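Local coordinates for protein succinate-semialdehyde dehydrogenase (Synechococcus sp., PDB 4ITA) that probably oxidises succinic semialdehyde to succinate, binding NADPH in the cofactor pocket of an aldehyde dehydrogenase fold, at residues Asp28-Lys33 with Gln183-Gly188; Lys328-Gly333 with Ile347-Pro352. All blocks are in the same frame, centred on the assembly; numbering follows the deposited sequence.

Contact 1 (Asp28-Lys33 with Gln183-Gly188); sequences DAKLAK and QTLLIG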
ATOM      1  N   ASP A  28     -15.098 -17.315  12.927  1.00  6.64           N
ATOM      2  CA  ASP A  28     -15.340 -16.235  13.872  1.00  6.93           C
ATOM      3  C   ASP A  28     -14.631 -16.472  15.204  1.00  7.83           C
ATOM      4  O   ASP A  28     -14.030 -15.553  15.761  1.00  6.97           O
ATOM      5  CB  ASP A  28     -16.843 -16.058  14.097  1.00  7.81           C
ATOM      6  CG  ASP A  28     -17.156 -14.869  14.967  1.00 11.26           C
ATOM      7  OD1 ASP A  28     -17.124 -13.739  14.441  1.00 11.56           O
ATOM      8  OD2 ASP A  28     -17.425 -15.068  16.173  1.00 13.94           O
ATOM      9  N   ALA A  29     -14.685 -17.706  15.697  1.00  7.13           N
ATOM     10  CA  ALA A  29     -14.034 -18.042  16.958  1.00  6.98           C
ATOM     11  C   ALA A  29     -12.528 -17.868  16.852  1.00  6.41           C
ATOM     12  O   ALA A  29     -11.889 -17.390  17.793  1.00  8.62           O
ATOM     13  CB  ALA A  29     -14.377 -19.461  17.365  1.00  8.42           C
ATOM     14  N   LYS A  30     -11.956 -18.270  15.722  1.00  6.88           N
ATOM     15  CA  LYS A  30     -10.521 -18.087  15.524  1.00  7.30           C
ATOM     16  C   LYS A  30     -10.133 -16.615  15.469  1.00  7.20           C
ATOM     17  O   LYS A  30      -9.091 -16.234  15.991  1.00  6.42           O
ATOM     18  CB  LYS A  30     -10.035 -18.863  14.302  1.00  9.57           C
ATOM     19  CG  LYS A  30     -10.127 -20.375  14.528  1.00 16.36           C
ATOM     20  CD  LYS A  30      -9.180 -21.156  13.653  1.00 17.55           C
ATOM     21  CE  LYS A  30      -9.330 -22.652  13.882  1.00 14.52           C
ATOM     22  NZ  LYS A  30      -8.273 -23.202  14.784  1.00 17.77           N
ATOM     23  N   LEU A  31     -10.970 -15.785  14.860  1.00  6.25           N
ATOM     24  CA  LEU A  31     -10.713 -14.345  14.832  1.00  7.21           C
ATOM     25  C   LEU A  31     -10.848 -13.710  16.216  1.00  7.42           C
ATOM     26  O   LEU A  31     -10.047 -12.850  16.583  1.00  7.22           O
ATOM     27  CB  LEU A  31     -11.604 -13.652  13.794  1.00  7.16           C
ATOM     28  CG  LEU A  31     -11.350 -14.136  12.362  1.00  6.11           C
ATOM     29  CD1 LEU A  31     -12.314 -13.475  11.386  1.00  7.35           C
ATOM     30  CD2 LEU A  31      -9.909 -13.876  11.936  1.00  9.49           C
ATOM     31  N   ALA A  32     -11.827 -14.151  17.001  1.00  6.90           N
ATOM     32  CA  ALA A  32     -11.948 -13.679  18.378  1.00  7.04           C
ATOM     33  C   ALA A  32     -10.696 -14.036  19.176  1.00  7.70           C
ATOM     34  O   ALA A  32     -10.186 -13.212  19.935  1.00  8.46           O
ATOM     35  CB  ALA A  32     -13.178 -14.275  19.043  1.00  7.30           C
ATOM     36  N   LYS A  33     -10.200 -15.257  19.003  1.00  6.93           N
ATOM     37  CA  LYS A  33      -9.003 -15.674  19.726  1.00  7.15           C
ATOM     38  C   LYS A  33      -7.775 -14.901  19.259  1.00  7.29           C
ATOM     39  O   LYS A  33      -6.931 -14.525  20.072  1.00  7.41           O
ATOM     40  CB  LYS A  33      -8.773 -17.185  19.617  1.00  7.52           C
ATOM     41  CG  LYS A  33      -7.631 -17.670  20.512  1.00  8.44           C
ATOM     42  CD  LYS A  33      -7.569 -19.179  20.635  1.00 10.06           C
ATOM     43  CE  LYS A  33      -7.110 -19.830  19.355  1.00  8.83           C
ATOM     44  NZ  LYS A  33      -7.177 -21.321  19.493  1.00 12.03           N
ATOM     45  N   GLN A 183      -2.600 -18.692  13.189  1.00  5.79           N
ATOM     46  CA  GLN A 183      -3.585 -19.752  13.022  1.00  5.80           C
ATOM     47  C   GLN A 183      -3.789 -20.076  11.565  1.00  6.35           C
ATOM     48  O   GLN A 183      -4.055 -19.191  10.751  1.00  7.35           O
ATOM     49  CB  GLN A 183      -4.933 -19.370  13.644  1.00  7.41           C
ATOM     50  CG  GLN A 183      -4.912 -19.203  15.163  1.00  7.87           C
ATOM     51  CD  GLN A 183      -6.263 -18.761  15.696  1.00  7.91           C
ATOM     52  OE1 GLN A 183      -7.077 -19.577  16.144  1.00  9.76           O
ATOM     53  NE2 GLN A 183      -6.521 -17.465  15.626  1.00  7.23           N
ATOM     54  N   THR A 184      -3.684 -21.356  11.247  1.00  5.71           N
ATOM     55  CA  THR A 184      -4.050 -21.869   9.940  1.00  5.59           C
ATOM     56  C   THR A 184      -5.554 -22.069   9.848  1.00  5.96           C
ATOM     57  O   THR A 184      -6.161 -22.712  10.708  1.00  7.35           O
ATOM     58  CB  THR A 184      -3.329 -23.185   9.693  1.00  6.57           C
ATOM     59  OG1 THR A 184      -1.953 -22.890   9.432  1.00  7.42           O
ATOM     60  CG2 THR A 184      -3.929 -23.945   8.506  1.00  7.21           C
ATOM     61  N   LEU A 185      -6.152 -21.485   8.817  1.00  5.50           N
ATOM     62  CA  LEU A 185      -7.578 -21.647   8.548  1.00  5.53           C
ATOM     63  C   LEU A 185      -7.756 -22.616   7.402  1.00  5.62           C
ATOM     64  O   LEU A 185      -7.408 -22.306   6.256  1.00  6.45           O
ATOM     65  CB  LEU A 185      -8.228 -20.305   8.189  1.00  7.18           C
ATOM     66  CG  LEU A 185      -7.986 -19.136   9.146  1.00  6.94           C
ATOM     67  CD1 LEU A 185      -8.715 -17.899   8.647  1.00  8.98           C
ATOM     68  CD2 LEU A 185      -8.425 -19.473  10.564  1.00  9.59           C
ATOM     69  N   LEU A 186      -8.301 -23.794   7.698  1.00  7.20           N
ATOM     70  CA  LEU A 186      -8.632 -24.752   6.646  1.00  7.66           C
ATOM     71  C   LEU A 186      -9.949 -24.321   6.025  1.00  6.92           C
ATOM     72  O   LEU A 186     -11.019 -24.776   6.424  1.00  8.17           O
ATOM     73  CB  LEU A 186      -8.716 -26.177   7.202  1.00 10.89           C
ATOM     74  CG  LEU A 186      -7.390 -26.756   7.712  1.00  9.97           C
ATOM     75  CD1 LEU A 186      -7.591 -28.223   8.119  1.00 13.91           C
ATOM     76  CD2 LEU A 186      -6.273 -26.620   6.689  1.00 12.45           C
ATOM     77  N   ILE A 187      -9.862 -23.396   5.074  1.00  7.10           N
ATOM     78  CA  ILE A 187     -11.041 -22.821   4.438  1.00  7.30           C
ATOM     79  C   ILE A 187     -10.820 -22.659   2.946  1.00  8.01           C
ATOM     80  O   ILE A 187      -9.674 -22.566   2.486  1.00  7.94           O
ATOM     81  CB  ILE A 187     -11.423 -21.447   5.053  1.00  6.23           C
ATOM     82  CG1 ILE A 187     -10.330 -20.392   4.814  1.00  6.52           C
ATOM     83  CG2 ILE A 187     -11.765 -21.593   6.539  1.00  7.48           C
ATOM     84  CD1 ILE A 187     -10.693 -18.994   5.323  1.00  6.64           C
ATOM     85  N   GLY A 188     -11.917 -22.628   2.200  1.00  6.93           N
ATOM     86  CA  GLY A 188     -11.860 -22.462   0.761  1.00  7.84           C
ATOM     87  C   GLY A 188     -11.866 -21.003   0.356  1.00  7.91           C
ATOM     88  O   GLY A 188     -12.052 -20.102   1.182  1.00  7.07           O
TER
HETATM   89  O   HOH W   1      -5.883 -22.813  13.476  1.00 11.68           O
HETATM   90  O   HOH W   2      -5.242 -22.063  17.362  1.00 21.48           O

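Contact 2 (Lys328-Gly333 with Ile347-Pro352); sequences KILLGG and ILTEIP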
ATOM      1  N   LYS A 328       6.087 -23.468 -33.249  1.00 12.63           N
ATOM      2  CA  LYS A 328       6.793 -24.727 -33.456  1.00 11.94           C
ATOM      3  C   LYS A 328       7.262 -25.314 -32.133  1.00 11.71           C
ATOM      4  O   LYS A 328       7.695 -24.585 -31.243  1.00 12.87           O
ATOM      5  CB  LYS A 328       7.988 -24.511 -34.382  1.00 13.77           C
ATOM      6  CG  LYS A 328       7.594 -23.955 -35.740  1.00 19.54           C
ATOM      7  CD  LYS A 328       6.514 -24.808 -36.398  1.00 24.30           C
ATOM      8  CE  LYS A 328       6.055 -24.174 -37.695  1.00 27.29           C
ATOM      9  NZ  LYS A 328       7.219 -23.616 -38.440  1.00 36.12           N
ATOM     10  N   ILE A 329       7.158 -26.632 -32.011  1.00 12.22           N
ATOM     11  CA  ILE A 329       7.653 -27.353 -30.848  1.00 11.16           C
ATOM     12  C   ILE A 329       9.055 -27.862 -31.148  1.00 12.62           C
ATOM     13  O   ILE A 329       9.253 -28.682 -32.049  1.00 14.76           O
ATOM     14  CB  ILE A 329       6.774 -28.570 -30.511  1.00 12.51           C
ATOM     15  CG1 ILE A 329       5.337 -28.146 -30.208  1.00 14.83           C
ATOM     16  CG2 ILE A 329       7.366 -29.343 -29.331  1.00 13.52           C
ATOM     17  CD1 ILE A 329       4.378 -29.317 -30.016  1.00 18.14           C
ATOM     18  N   LEU A 330      10.033 -27.382 -30.395  1.00 10.65           N
ATOM     19  CA  LEU A 330      11.400 -27.855 -30.546  1.00 12.22           C
ATOM     20  C   LEU A 330      11.616 -29.093 -29.678  1.00 12.36           C
ATOM     21  O   LEU A 330      12.423 -29.967 -30.005  1.00 13.39           O
ATOM     22  CB  LEU A 330      12.375 -26.736 -30.163  1.00 12.08           C
ATOM     23  CG  LEU A 330      13.872 -26.934 -30.403  1.00 14.90           C
ATOM     24  CD1 LEU A 330      14.168 -27.134 -31.885  1.00 15.25           C
ATOM     25  CD2 LEU A 330      14.646 -25.746 -29.865  1.00 14.86           C
ATOM     26  N   LEU A 331      10.863 -29.172 -28.584  1.00 11.04           N
ATOM     27  CA  LEU A 331      10.997 -30.239 -27.609  1.00 12.33           C
ATOM     28  C   LEU A 331       9.722 -30.330 -26.776  1.00 11.02           C
ATOM     29  O   LEU A 331       9.158 -29.300 -26.416  1.00 10.15           O
ATOM     30  CB  LEU A 331      12.176 -29.936 -26.683  1.00 11.13           C
ATOM     31  CG  LEU A 331      12.482 -31.024 -25.655  1.00 10.32           C
ATOM     32  CD1 LEU A 331      13.205 -32.191 -26.321  1.00 12.40           C
ATOM     33  CD2 LEU A 331      13.305 -30.483 -24.521  1.00 12.17           C
ATOM     34  N   GLY A 332       9.272 -31.546 -26.465  1.00 10.06           N
ATOM     35  CA  GLY A 332       8.148 -31.748 -25.559  1.00 10.89           C
ATOM     36  C   GLY A 332       6.797 -31.433 -26.171  1.00 11.77           C
ATOM     37  O   GLY A 332       6.501 -31.847 -27.295  1.00 13.15           O
ATOM     38  N   GLY A 333       5.951 -30.732 -25.424  1.00 10.97           N
ATOM     39  CA  GLY A 333       4.717 -30.217 -25.994  1.00 13.02           C
ATOM     40  C   GLY A 333       3.465 -31.065 -25.858  1.00 14.45           C
ATOM     41  O   GLY A 333       2.431 -30.740 -26.440  1.00 14.64           O
ATOM     42  N   ILE A 347      10.037 -26.536 -25.336  1.00  7.63           N
ATOM     43  CA  ILE A 347      10.514 -25.290 -25.917  1.00  8.37           C
ATOM     44  C   ILE A 347       9.678 -24.960 -27.139  1.00  9.12           C
ATOM     45  O   ILE A 347       9.531 -25.802 -28.034  1.00  9.96           O
ATOM     46  CB  ILE A 347      12.004 -25.370 -26.312  1.00  8.19           C
ATOM     47  CG1 ILE A 347      12.878 -25.662 -25.083  1.00  8.70           C
ATOM     48  CG2 ILE A 347      12.442 -24.086 -27.023  1.00  9.10           C
ATOM     49  CD1 ILE A 347      14.323 -26.008 -25.420  1.00  9.79           C
ATOM     50  N   LEU A 348       9.112 -23.753 -27.151  1.00  8.25           N
ATOM     51  CA  LEU A 348       8.328 -23.244 -28.275  1.00  8.29           C
ATOM     52  C   LEU A 348       9.074 -22.110 -28.958  1.00  9.30           C
ATOM     53  O   LEU A 348       9.628 -21.217 -28.300  1.00 10.29           O
ATOM     54  CB  LEU A 348       6.963 -22.732 -27.803  1.00 11.26           C
ATOM     55  CG  LEU A 348       6.058 -23.697 -27.030  1.00 10.24           C
ATOM     56  CD1 LEU A 348       4.791 -22.989 -26.569  1.00 15.03           C
ATOM     57  CD2 LEU A 348       5.727 -24.931 -27.854  1.00 17.50           C
ATOM     58  N   THR A 349       9.084 -22.150 -30.287  1.00  8.76           N
ATOM     59  CA  THR A 349       9.736 -21.131 -31.095  1.00  9.85           C
ATOM     60  C   THR A 349       8.775 -20.645 -32.172  1.00 11.55           C
ATOM     61  O   THR A 349       7.713 -21.242 -32.388  1.00 11.99           O
ATOM     62  CB  THR A 349      10.985 -21.696 -31.789  1.00 12.24           C
ATOM     63  OG1 THR A 349      10.589 -22.703 -32.730  1.00 15.89           O
ATOM     64  CG2 THR A 349      11.950 -22.309 -30.770  1.00 12.65           C
ATOM     65  N   GLU A 350       9.152 -19.558 -32.836  1.00 12.01           N
ATOM     66  CA  GLU A 350       8.398 -19.036 -33.980  1.00 12.81           C
ATOM     67  C   GLU A 350       6.929 -18.819 -33.643  1.00 15.90           C
ATOM     68  O   GLU A 350       6.038 -19.135 -34.433  1.00 16.24           O
ATOM     69  CB  GLU A 350       8.518 -19.976 -35.187  1.00 19.36           C
ATOM     70  CG  GLU A 350       9.939 -20.263 -35.623  1.00 20.55           C
ATOM     71  CD  GLU A 350      10.002 -21.276 -36.753  1.00 30.01           C
ATOM     72  OE1 GLU A 350       9.005 -21.400 -37.496  1.00 33.98           O
ATOM     73  OE2 GLU A 350      11.045 -21.950 -36.888  1.00 30.95           O
ATOM     74  N   ILE A 351       6.673 -18.283 -32.457  1.00 13.55           N
ATOM     75  CA  ILE A 351       5.307 -18.033 -32.035  1.00 15.92           C
ATOM     76  C   ILE A 351       4.748 -16.850 -32.818  1.00 14.94           C
ATOM     77  O   ILE A 351       5.352 -15.782 -32.836  1.00 15.74           O
ATOM     78  CB  ILE A 351       5.234 -17.769 -30.519  1.00 15.15           C
ATOM     79  CG1 ILE A 351       5.836 -18.955 -29.756  1.00 14.81           C
ATOM     80  CG2 ILE A 351       3.792 -17.510 -30.091  1.00 17.38           C
ATOM     81  CD1 ILE A 351       6.230 -18.634 -28.334  1.00 17.02           C
ATOM     82  N   PRO A 352       3.601 -17.049 -33.488  1.00 15.81           N
ATOM     83  CA  PRO A 352       3.007 -15.989 -34.312  1.00 19.40           C
ATOM     84  C   PRO A 352       2.666 -14.733 -33.520  1.00 18.25           C
ATOM     85  O   PRO A 352       2.215 -14.830 -32.379  1.00 18.85           O
ATOM     86  CB  PRO A 352       1.717 -16.633 -34.830  1.00 21.02           C
ATOM     87  CG  PRO A 352       1.977 -18.098 -34.784  1.00 26.05           C
ATOM     88  CD  PRO A 352       2.839 -18.307 -33.573  1.00 18.24           C
TER

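Contact 1 (Asp28-Lys33 with Gln183-Gly188)
Lys30 meets Gln183 through its backbone as well as its side chain. Its carbonyl O accepts a hydrogen bond from NE2 of Gln183 at 2.9 Å; the donor stands above the carbonyl plane, 38° out of it, while the acceptor lies close to the plane of the amide. The lysine side chain then runs past the other branch of that amide, CG lying 3.5 Å from OE1 of Gln183, and CD settles 3.6 Å from CD2 of Leu185. Beyond CE the chain bends (chi4 -100°), and NZ donates to a water at 2.8 Å that in turn donates to Thr184 O, so a charged tip is tied to a strand carbonyl without touching it. One turn later Lys33 lays CE against Gln183 OE1 at 3.2 Å; its NZ forms a salt bridge with Glu179 and reaches the same OE1 through a second water, whose bond to that oxygen is weak. An alanine in place of Gln183 would probably leave the Lys30 carbonyl without this side-chain donor and open a gap beside the Lys30 and Lys33 methylenes that pack on OE1. The axis of 28-33, part of helix 24-41, runs nearly antiparallel to that of 183-185, with a closest approach of 10.3 Å, and the helix packs beside the strand of the Rossmann-type sheet that pairs with 152-156, where Leu31 and Leu185 both touch Val154.

Contact 2 (Lys328-Gly333 with Ile347-Pro352)
Lys328 and Thr349 form a hydrogen-bonded antiparallel pair, each backbone N donating to the other's carbonyl: Lys328 N to Thr349 O at 2.9 Å, and Thr349 N to Lys328 O at 3.0 Å. The same lysine closes a salt bridge, its NZ 3.0 Å from OE1 of Glu350. The ammonium comes to the syn side of that oxygen but 33° out of the carboxylate plane. CG of the lysine, anti to the carbonyl carbon (chi1 -59°), rests 3.4 Å from Glu350 OE1; bends at chi2 and chi4 fold the rest of the chain, and the two exposed side chains cross rather than meet head-on. Farther along, Leu330 N donates to Ile347 O at 2.9 Å, and Ile347 N returns a bond to Leu331 O. Between the Ile329-Leu348 and Leu331-Ile347 pairs the register slips by one residue, a beta bulge that takes up Leu330 where the chain turns a corner. Within this chain strand 328-331 is an outermost strand of the seven-stranded mixed sheet and runs antiparallel to 346-349, which is itself parallel to the next strand, 366-372. The apolar contacts divide between the two sides. With Leu348, Ile329 packs side by side, CG1 to CD2 at 4.0 Å, and Leu348 continues onto Val366 and Ile357. On the other side the Leu330 and Ile347 side chains lie alongside each other, CD2 of Leu330 4.0 Å from CG2 of Ile347. Helix 274-289 covers this second side: Leu281 and His285 touch Leu330, while Phe288 meets both Leu331 and Ile347.

Two ways of joining secondary structure appear in one chain, on opposite sides of its centre, with contact centres about 46 Å apart. Contact 1, largely buried, sets a helix against a strand of the Rossmann-type sheet; since the two backbones are not sheet partners, a glutamine amide, lysine methylenes and bridging waters do the joining. Contact 2 is more open and lies at the margin of the seven-stranded sheet, where backbone bonds carry the pairing and the salt bridge occupies its exposed end. No element is shared between them. In contact 1 the lysine ammonium groups bond to the strand segment through water, Lys33 being paired with Glu179 outside the two segments, whereas in contact 2 the ammonium meets a carboxylate directly.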